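Local coordinates for protein sarcosine oxidase (PDB 1Y56) that serves as the FAD-containing beta subunit of an L-proline dehydrogenase complex, which oxidises L-proline and also carries FMN and ATP, at residues T49-Q54 with H336-A341; F80-T85 with G144-F149. All coordinates share one frame; numbering follows the deposited sequence.

Interaction 1 of 2, residues T49-Q54 with H336-A341. With FAD (flavin-adenine dinucleotide), chain I.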
loop_
_atom_site.group_PDB
_atom_site.type_symbol
_atom_site.label_atom_id
_atom_site.label_comp_id
_atom_site.label_asym_id
_atom_site.label_seq_id
_atom_site.Cartn_x
_atom_site.Cartn_y
_atom_site.Cartn_z
ATOM N N THR B 49 2.154 -31.139 -40.297
ATOM C CA THR B 49 1.535 -32.456 -40.444
ATOM C C THR B 49 2.376 -33.559 -41.153
ATOM O O THR B 49 1.807 -34.395 -41.840
ATOM C CB THR B 49 0.020 -32.368 -40.925
ATOM O OG1 THR B 49 -0.102 -31.518 -42.068
ATOM C CG2 THR B 49 -0.888 -31.822 -39.824
ATOM N N GLY B 50 3.710 -33.576 -40.943
ATOM C CA GLY B 50 4.641 -34.679 -41.398
ATOM C C GLY B 50 4.485 -34.743 -42.886
ATOM O O GLY B 50 4.191 -33.701 -43.460
ATOM N N ILE B 51 4.640 -35.877 -43.578
ATOM C CA ILE B 51 5.366 -37.092 -43.267
ATOM C C ILE B 51 5.874 -37.383 -44.679
ATOM O O ILE B 51 5.109 -37.340 -45.638
ATOM C CB ILE B 51 4.468 -38.296 -42.846
ATOM C CG1 ILE B 51 3.731 -38.031 -41.530
ATOM C CG2 ILE B 51 5.309 -39.578 -42.708
ATOM C CD1 ILE B 51 2.856 -39.183 -41.055
ATOM N N ARG B 52 7.156 -37.687 -44.806
ATOM C CA ARG B 52 7.835 -37.576 -46.077
ATOM C C ARG B 52 8.906 -38.649 -46.197
ATOM O O ARG B 52 9.557 -38.997 -45.203
ATOM C CB ARG B 52 8.499 -36.210 -46.105
ATOM C CG ARG B 52 8.823 -35.668 -47.451
ATOM C CD ARG B 52 10.152 -34.876 -47.430
ATOM N NE ARG B 52 10.365 -34.057 -46.233
ATOM C CZ ARG B 52 11.562 -33.686 -45.779
ATOM N NH1 ARG B 52 11.639 -32.948 -44.682
ATOM N NH2 ARG B 52 12.675 -34.057 -46.406
ATOM N N GLN B 53 9.092 -39.176 -47.408
ATOM C CA GLN B 53 10.193 -40.118 -47.691
ATOM C C GLN B 53 11.218 -39.519 -48.659
ATOM O O GLN B 53 12.220 -40.158 -48.973
ATOM C CB GLN B 53 9.669 -41.441 -48.263
ATOM C CG GLN B 53 8.716 -42.210 -47.369
ATOM C CD GLN B 53 7.808 -43.134 -48.156
ATOM O OE1 GLN B 53 7.991 -44.355 -48.142
ATOM N NE2 GLN B 53 6.829 -42.558 -48.861
ATOM N N GLN B 54 10.953 -38.304 -49.139
ATOM C CA GLN B 54 11.832 -37.622 -50.090
ATOM C C GLN B 54 13.004 -36.927 -49.386
ATOM O O GLN B 54 13.001 -35.719 -49.160
ATOM C CB GLN B 54 11.042 -36.656 -50.970
ATOM C CG GLN B 54 10.028 -37.343 -51.873
ATOM C CD GLN B 54 9.278 -36.366 -52.758
ATOM O OE1 GLN B 54 9.864 -35.713 -53.621
ATOM N NE2 GLN B 54 7.969 -36.261 -52.545
ATOM N N HIS B 336 11.983 -32.415 -38.675
ATOM C CA HIS B 336 11.321 -33.534 -39.318
ATOM C C HIS B 336 11.321 -34.761 -38.410
ATOM O O HIS B 336 11.352 -35.896 -38.878
ATOM C CB HIS B 336 11.988 -33.833 -40.661
ATOM C CG HIS B 336 13.466 -34.056 -40.567
ATOM N ND1 HIS B 336 14.388 -33.098 -40.928
ATOM C CD2 HIS B 336 14.184 -35.128 -40.149
ATOM C CE1 HIS B 336 15.609 -33.569 -40.739
ATOM N NE2 HIS B 336 15.513 -34.796 -40.261
ATOM N N GLY B 337 11.283 -34.525 -37.104
ATOM C CA GLY B 337 11.266 -35.614 -36.136
ATOM C C GLY B 337 9.921 -36.275 -35.916
ATOM O O GLY B 337 9.867 -37.398 -35.423
ATOM N N PHE B 338 8.829 -35.598 -36.262
ATOM C CA PHE B 338 7.501 -36.208 -36.117
ATOM C C PHE B 338 7.326 -37.398 -37.068
ATOM O O PHE B 338 6.977 -38.493 -36.631
ATOM C CB PHE B 338 6.390 -35.172 -36.302
ATOM C CG PHE B 338 5.053 -35.759 -36.638
ATOM C CD1 PHE B 338 4.492 -35.561 -37.896
ATOM C CD2 PHE B 338 4.339 -36.496 -35.700
ATOM C CE1 PHE B 338 3.229 -36.100 -38.219
ATOM C CE2 PHE B 338 3.077 -37.043 -36.014
ATOM C CZ PHE B 338 2.526 -36.843 -37.270
ATOM N N MET B 339 7.600 -37.175 -38.353
ATOM C CA MET B 339 7.532 -38.222 -39.364
ATOM C C MET B 339 8.428 -39.428 -39.057
ATOM O O MET B 339 8.062 -40.566 -39.344
ATOM C CB MET B 339 7.836 -37.649 -40.743
ATOM C CG MET B 339 9.194 -37.008 -40.906
ATOM S SD MET B 339 9.367 -36.292 -42.562
ATOM C CE MET B 339 8.818 -34.590 -42.355
ATOM N N MET B 340 9.583 -39.187 -38.446
ATOM C CA MET B 340 10.524 -40.275 -38.166
ATOM C C MET B 340 10.099 -41.179 -37.007
ATOM O O MET B 340 10.509 -42.342 -36.935
ATOM C CB MET B 340 11.910 -39.709 -37.867
ATOM C CG MET B 340 12.699 -39.307 -39.083
ATOM S SD MET B 340 14.312 -38.624 -38.667
ATOM C CE MET B 340 15.126 -40.054 -37.948
ATOM N N ALA B 341 9.283 -40.633 -36.109
ATOM C CA ALA B 341 9.067 -41.211 -34.789
ATOM C C ALA B 341 8.792 -42.712 -34.755
ATOM O O ALA B 341 9.485 -43.429 -34.038
ATOM C CB ALA B 341 7.993 -40.434 -34.030
HETATM P PA FAD I . 8.954 -32.892 -28.126
HETATM O O1A FAD I . 9.378 -31.500 -27.766
HETATM O O2A FAD I . 7.621 -33.083 -28.802
HETATM O O5B FAD I . 9.063 -33.811 -26.815
HETATM C C5B FAD I . 10.038 -33.557 -25.817
HETATM C C4B FAD I . 9.308 -33.565 -24.488
HETATM O O4B FAD I . 10.258 -33.672 -23.434
HETATM C C3B FAD I . 8.510 -32.288 -24.237
HETATM O O3B FAD I . 7.107 -32.595 -24.186
HETATM C C2B FAD I . 9.030 -31.768 -22.908
HETATM O O2B FAD I . 8.014 -31.412 -21.983
HETATM C C1B FAD I . 9.745 -32.956 -22.323
HETATM N N9A FAD I . 10.799 -32.546 -21.370
HETATM C C8A FAD I . 11.742 -31.599 -21.532
HETATM N N7A FAD I . 12.481 -31.539 -20.399
HETATM C C5A FAD I . 11.991 -32.453 -19.538
HETATM C C6A FAD I . 12.335 -32.855 -18.252
HETATM N N6A FAD I . 13.379 -32.277 -17.606
HETATM N N1A FAD I . 11.622 -33.827 -17.652
HETATM C C2A FAD I . 10.581 -34.420 -18.275
HETATM N N3A FAD I . 10.224 -34.057 -19.517
HETATM C C4A FAD I . 10.924 -33.083 -20.160
HETATM N N1 FAD I . 8.183 -32.626 -37.923
HETATM C C2 FAD I . 7.732 -33.400 -38.928
HETATM O O2 FAD I . 8.139 -34.573 -39.006
HETATM N N3 FAD I . 6.858 -32.952 -39.851
HETATM C C4 FAD I . 6.370 -31.696 -39.824
HETATM O O4 FAD I . 5.550 -31.301 -40.688
HETATM C C4X FAD I . 6.795 -30.828 -38.827
HETATM N N5 FAD I . 6.356 -29.547 -38.732
HETATM C C5X FAD I . 6.792 -28.739 -37.731
HETATM C C6 FAD I . 6.313 -27.425 -37.668
HETATM C C7 FAD I . 6.734 -26.566 -36.646
HETATM C C7M FAD I . 6.208 -25.149 -36.593
HETATM C C8 FAD I . 7.644 -27.036 -35.688
HETATM C C8M FAD I . 8.127 -26.174 -34.588
HETATM C C9 FAD I . 8.125 -28.344 -35.750
HETATM C C9A FAD I . 7.704 -29.208 -36.761
HETATM N N10 FAD I . 8.185 -30.470 -36.795
HETATM C C10 FAD I . 7.765 -31.350 -37.822
HETATM C "C1'" FAD I . 9.148 -30.914 -35.794
HETATM C "C2'" FAD I . 8.510 -31.875 -34.825
HETATM O "O2'" FAD I . 7.578 -31.135 -34.048
HETATM C "C3'" FAD I . 9.588 -32.407 -33.909
HETATM O "O3'" FAD I . 10.637 -32.988 -34.695
HETATM C "C4'" FAD I . 9.000 -33.452 -32.979
HETATM O "O4'" FAD I . 7.915 -32.910 -32.204
HETATM C "C5'" FAD I . 10.062 -33.986 -32.037
HETATM O "O5'" FAD I . 9.356 -34.768 -31.084
HETATM P P FAD I . 10.034 -35.043 -29.676
HETATM O O1P FAD I . 11.466 -35.428 -29.942
HETATM O O2P FAD I . 9.104 -35.949 -28.921
HETATM O O3P FAD I . 10.075 -33.551 -29.067
#

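Interaction 2 of 2, residues F80-T85 with G144-F149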
loop_
_atom_site.group_PDB
_atom_site.type_symbol
_atom_site.label_atom_id
_atom_site.label_comp_id
_atom_site.label_asym_id
_atom_site.label_seq_id
_atom_site.Cartn_x
_atom_site.Cartn_y
_atom_site.Cartn_z
ATOM N N PHE B 80 -6.340 -43.698 -36.162
ATOM C CA PHE B 80 -5.977 -42.309 -35.921
ATOM C C PHE B 80 -5.768 -41.465 -37.156
ATOM O O PHE B 80 -5.560 -40.267 -37.026
ATOM C CB PHE B 80 -4.813 -42.155 -34.919
ATOM C CG PHE B 80 -3.484 -42.605 -35.439
ATOM C CD1 PHE B 80 -2.862 -41.937 -36.496
ATOM C CD2 PHE B 80 -2.829 -43.672 -34.842
ATOM C CE1 PHE B 80 -1.623 -42.348 -36.976
ATOM C CE2 PHE B 80 -1.583 -44.086 -35.300
ATOM C CZ PHE B 80 -0.979 -43.420 -36.376
ATOM N N SER B 81 -5.819 -42.042 -38.347
ATOM C CA SER B 81 -5.959 -41.186 -39.538
ATOM C C SER B 81 -4.661 -40.570 -40.071
ATOM O O SER B 81 -4.090 -39.642 -39.492
ATOM C CB SER B 81 -7.012 -40.092 -39.286
ATOM O OG SER B 81 -6.898 -39.050 -40.216
ATOM N N PHE B 82 -4.233 -41.107 -41.206
ATOM C CA PHE B 82 -3.016 -40.722 -41.889
ATOM C C PHE B 82 -3.300 -40.784 -43.384
ATOM O O PHE B 82 -3.273 -41.860 -43.987
ATOM C CB PHE B 82 -1.874 -41.663 -41.478
ATOM C CG PHE B 82 -0.780 -41.803 -42.505
ATOM C CD1 PHE B 82 -0.119 -40.677 -43.019
ATOM C CD2 PHE B 82 -0.396 -43.072 -42.951
ATOM C CE1 PHE B 82 0.904 -40.811 -43.972
ATOM C CE2 PHE B 82 0.621 -43.224 -43.910
ATOM C CZ PHE B 82 1.278 -42.090 -44.418
ATOM N N LYS B 83 -3.604 -39.627 -43.966
ATOM C CA LYS B 83 -3.972 -39.548 -45.380
ATOM C C LYS B 83 -2.717 -39.485 -46.246
ATOM O O LYS B 83 -1.880 -38.611 -46.067
ATOM C CB LYS B 83 -4.889 -38.337 -45.689
ATOM C CG LYS B 83 -6.122 -38.065 -44.769
ATOM C CD LYS B 83 -6.890 -39.306 -44.246
ATOM C CE LYS B 83 -7.816 -39.948 -45.286
ATOM N NZ LYS B 83 -9.044 -39.144 -45.590
ATOM N N GLN B 84 -2.587 -40.420 -47.185
ATOM C CA GLN B 84 -1.466 -40.413 -48.118
ATOM C C GLN B 84 -1.777 -39.519 -49.308
ATOM O O GLN B 84 -2.107 -39.998 -50.381
ATOM C CB GLN B 84 -1.133 -41.835 -48.570
ATOM C CG GLN B 84 -0.310 -42.626 -47.549
ATOM C CD GLN B 84 0.071 -44.005 -48.044
ATOM O OE1 GLN B 84 1.252 -44.359 -48.103
ATOM N NE2 GLN B 84 -0.931 -44.789 -48.418
ATOM N N THR B 85 -1.682 -38.211 -49.106
ATOM C CA THR B 85 -2.023 -37.256 -50.153
ATOM C C THR B 85 -0.807 -36.795 -50.957
ATOM O O THR B 85 -0.943 -35.987 -51.877
ATOM C CB THR B 85 -2.732 -36.015 -49.585
ATOM O OG1 THR B 85 -1.838 -35.311 -48.712
ATOM C CG2 THR B 85 -3.994 -36.400 -48.833
ATOM N N GLY B 144 2.476 -38.330 -46.924
ATOM C CA GLY B 144 1.182 -37.924 -46.408
ATOM C C GLY B 144 1.259 -36.970 -45.241
ATOM O O GLY B 144 2.297 -36.380 -44.967
ATOM N N LYS B 145 0.131 -36.821 -44.565
ATOM C CA LYS B 145 -0.002 -35.926 -43.438
ATOM C C LYS B 145 -0.889 -36.574 -42.382
ATOM O O LYS B 145 -1.719 -37.412 -42.709
ATOM C CB LYS B 145 -0.557 -34.579 -43.890
ATOM C CG LYS B 145 -1.601 -34.679 -44.946
ATOM C CD LYS B 145 -2.199 -33.337 -45.255
ATOM C CE LYS B 145 -3.587 -33.526 -45.804
ATOM N NZ LYS B 145 -4.004 -32.341 -46.556
ATOM N N ALA B 146 -0.669 -36.211 -41.118
ATOM C CA ALA B 146 -1.408 -36.751 -39.977
ATOM C C ALA B 146 -1.374 -35.683 -38.896
ATOM O O ALA B 146 -0.502 -34.823 -38.932
ATOM C CB ALA B 146 -0.754 -38.029 -39.475
ATOM N N ASP B 147 -2.305 -35.733 -37.939
ATOM C CA ASP B 147 -2.307 -34.782 -36.824
ATOM C C ASP B 147 -1.391 -35.261 -35.694
ATOM O O ASP B 147 -1.665 -36.291 -35.062
ATOM C CB ASP B 147 -3.721 -34.523 -36.300
ATOM C CG ASP B 147 -3.747 -33.502 -35.163
ATOM O OD1 ASP B 147 -3.813 -33.928 -33.981
ATOM O OD2 ASP B 147 -3.686 -32.276 -35.448
ATOM N N PRO B 148 -0.296 -34.511 -35.433
ATOM C CA PRO B 148 0.675 -34.992 -34.461
ATOM C C PRO B 148 0.068 -35.222 -33.089
ATOM O O PRO B 148 0.490 -36.146 -32.394
ATOM C CB PRO B 148 1.722 -33.879 -34.434
ATOM C CG PRO B 148 1.603 -33.254 -35.760
ATOM C CD PRO B 148 0.134 -33.227 -36.010
ATOM N N PHE B 149 -0.928 -34.427 -32.706
ATOM C CA PHE B 149 -1.533 -34.623 -31.387
ATOM C C PHE B 149 -2.417 -35.860 -31.332
ATOM O O PHE B 149 -2.308 -36.676 -30.411
ATOM C CB PHE B 149 -2.299 -33.387 -30.888
ATOM C CG PHE B 149 -2.598 -33.442 -29.415
ATOM C CD1 PHE B 149 -3.908 -33.458 -28.954
ATOM C CD2 PHE B 149 -1.553 -33.551 -28.485
ATOM C CE1 PHE B 149 -4.177 -33.537 -27.591
ATOM C CE2 PHE B 149 -1.812 -33.629 -27.129
ATOM C CZ PHE B 149 -3.126 -33.620 -26.680
#

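Interaction 1 of 2, residues T49-Q54 with H336-A341
An apolar contact, in which Ile51, Gly50 and Arg52 pack against Phe338 and Met339, joins the loop after helix 43-46 to the first turn of helix 337-354 at the pyrimidine end of the FAD isoalloxazine. The Ile51 and Met339 side chains run antiparallel to one another, the CG2 branch of Ile51 lying 3.7 Å from CB of Met339, while its other branch approaches the Phe338 ring obliquely. Gly50 meets that ring at the edge, near its plane, with CA 3.6 Å from CD1 of Phe338. In Met339, chi1 (60°) sets CG between the backbone N and the carbonyl carbon, close to FAD O2, and the bend at chi3 then brings CE beside FAD O2 and N3. Its SD lies 3.4 Å from the backbone N of Arg52.

Both segments also grip the flavin through backbone amides. Met339 N donates to FAD O2 at 2.7 Å in a nearly straight bond (172°), and Gly50 N to FAD O4 at 2.9 Å. The start of the helix thus faces O2, an arrangement that would favour negative charge on the reduced ring. Arg52 NH2 bonds Gln54 O, in the guanidinium plane. Helix 58-78 borders the contact, with Trp71 against Ile51 and Phe338, while Tyr87 of strand 87-91 touches Arg52 and Met339.

Interaction 2 of 2, residues F80-T85 with G144-F149
Phe82 brings the CD1-CE1 side of its ring to the backbone of Gly144 and Lys145, with CE1 3.8 Å from Gly144 CA and CD1 3.6 Å from Lys145 O; of the two, Lys145 O sits at the ring edge, near the plane. Chi1 (154°) sets CG anti to the backbone N, and chi2 (54°) then turns CD1 toward this backbone, carrying CE1 with it. Gly144 CA also comes close to O of Lys83. On the same face of this short antiparallel pairing, Ala146 CB packs on Phe82 CB at 4.3 Å and also lies near Ser81 O.

Lys83 and Lys145 form the hydrogen-bonded pair. Lys145 N donates to Lys83 O at 3.1 Å with an angle of 158°, whereas the return bond, Lys83 N to Lys145 O at 3.2 Å, is weak.

On the face carrying Lys83 and Lys145, the long Lys145 chain, extended beyond CG, crosses the Thr85 side chain at about a right angle, and Thr85 OG1 lies 3.8 Å from both CG and CE of Lys145. Past the pairing, Asp147, which touches FMN, occupies the N-cap position of helix 148-161 and caps Glu150 N through OD1. The polar ends of Thr85 and Lys145 converge on Asn239 O, with NZ also bonded to Thr253 OG1 and Gln254 O. The buried ammonium is therefore satisfied by three oxygens, and its aliphatic stem is left to pack on Thr85.

The centres of interactions 1 and 2 lie 10 Å apart, and the two contacts touch directly. Along the chain the order is 49-54, 80-85, 144-149, 336-341, which nests interaction 2 inside the loop closed by interaction 1. Segment 144-149 connects them: Gly144 O and Ala146 N probably hydrogen-bond with Ile51 N and Thr49 O, while Lys83 pairs along the other edge of the same backbone. Phe338 of helix 337-354 also packs on Pro148, at the start of helix 148-161. Both contacts border helix 58-78. Interaction 1 holds residues of the FAD pocket and interaction 2 holds Asp147 of the FMN pocket, so the backbone linking them runs from one flavin site to the other.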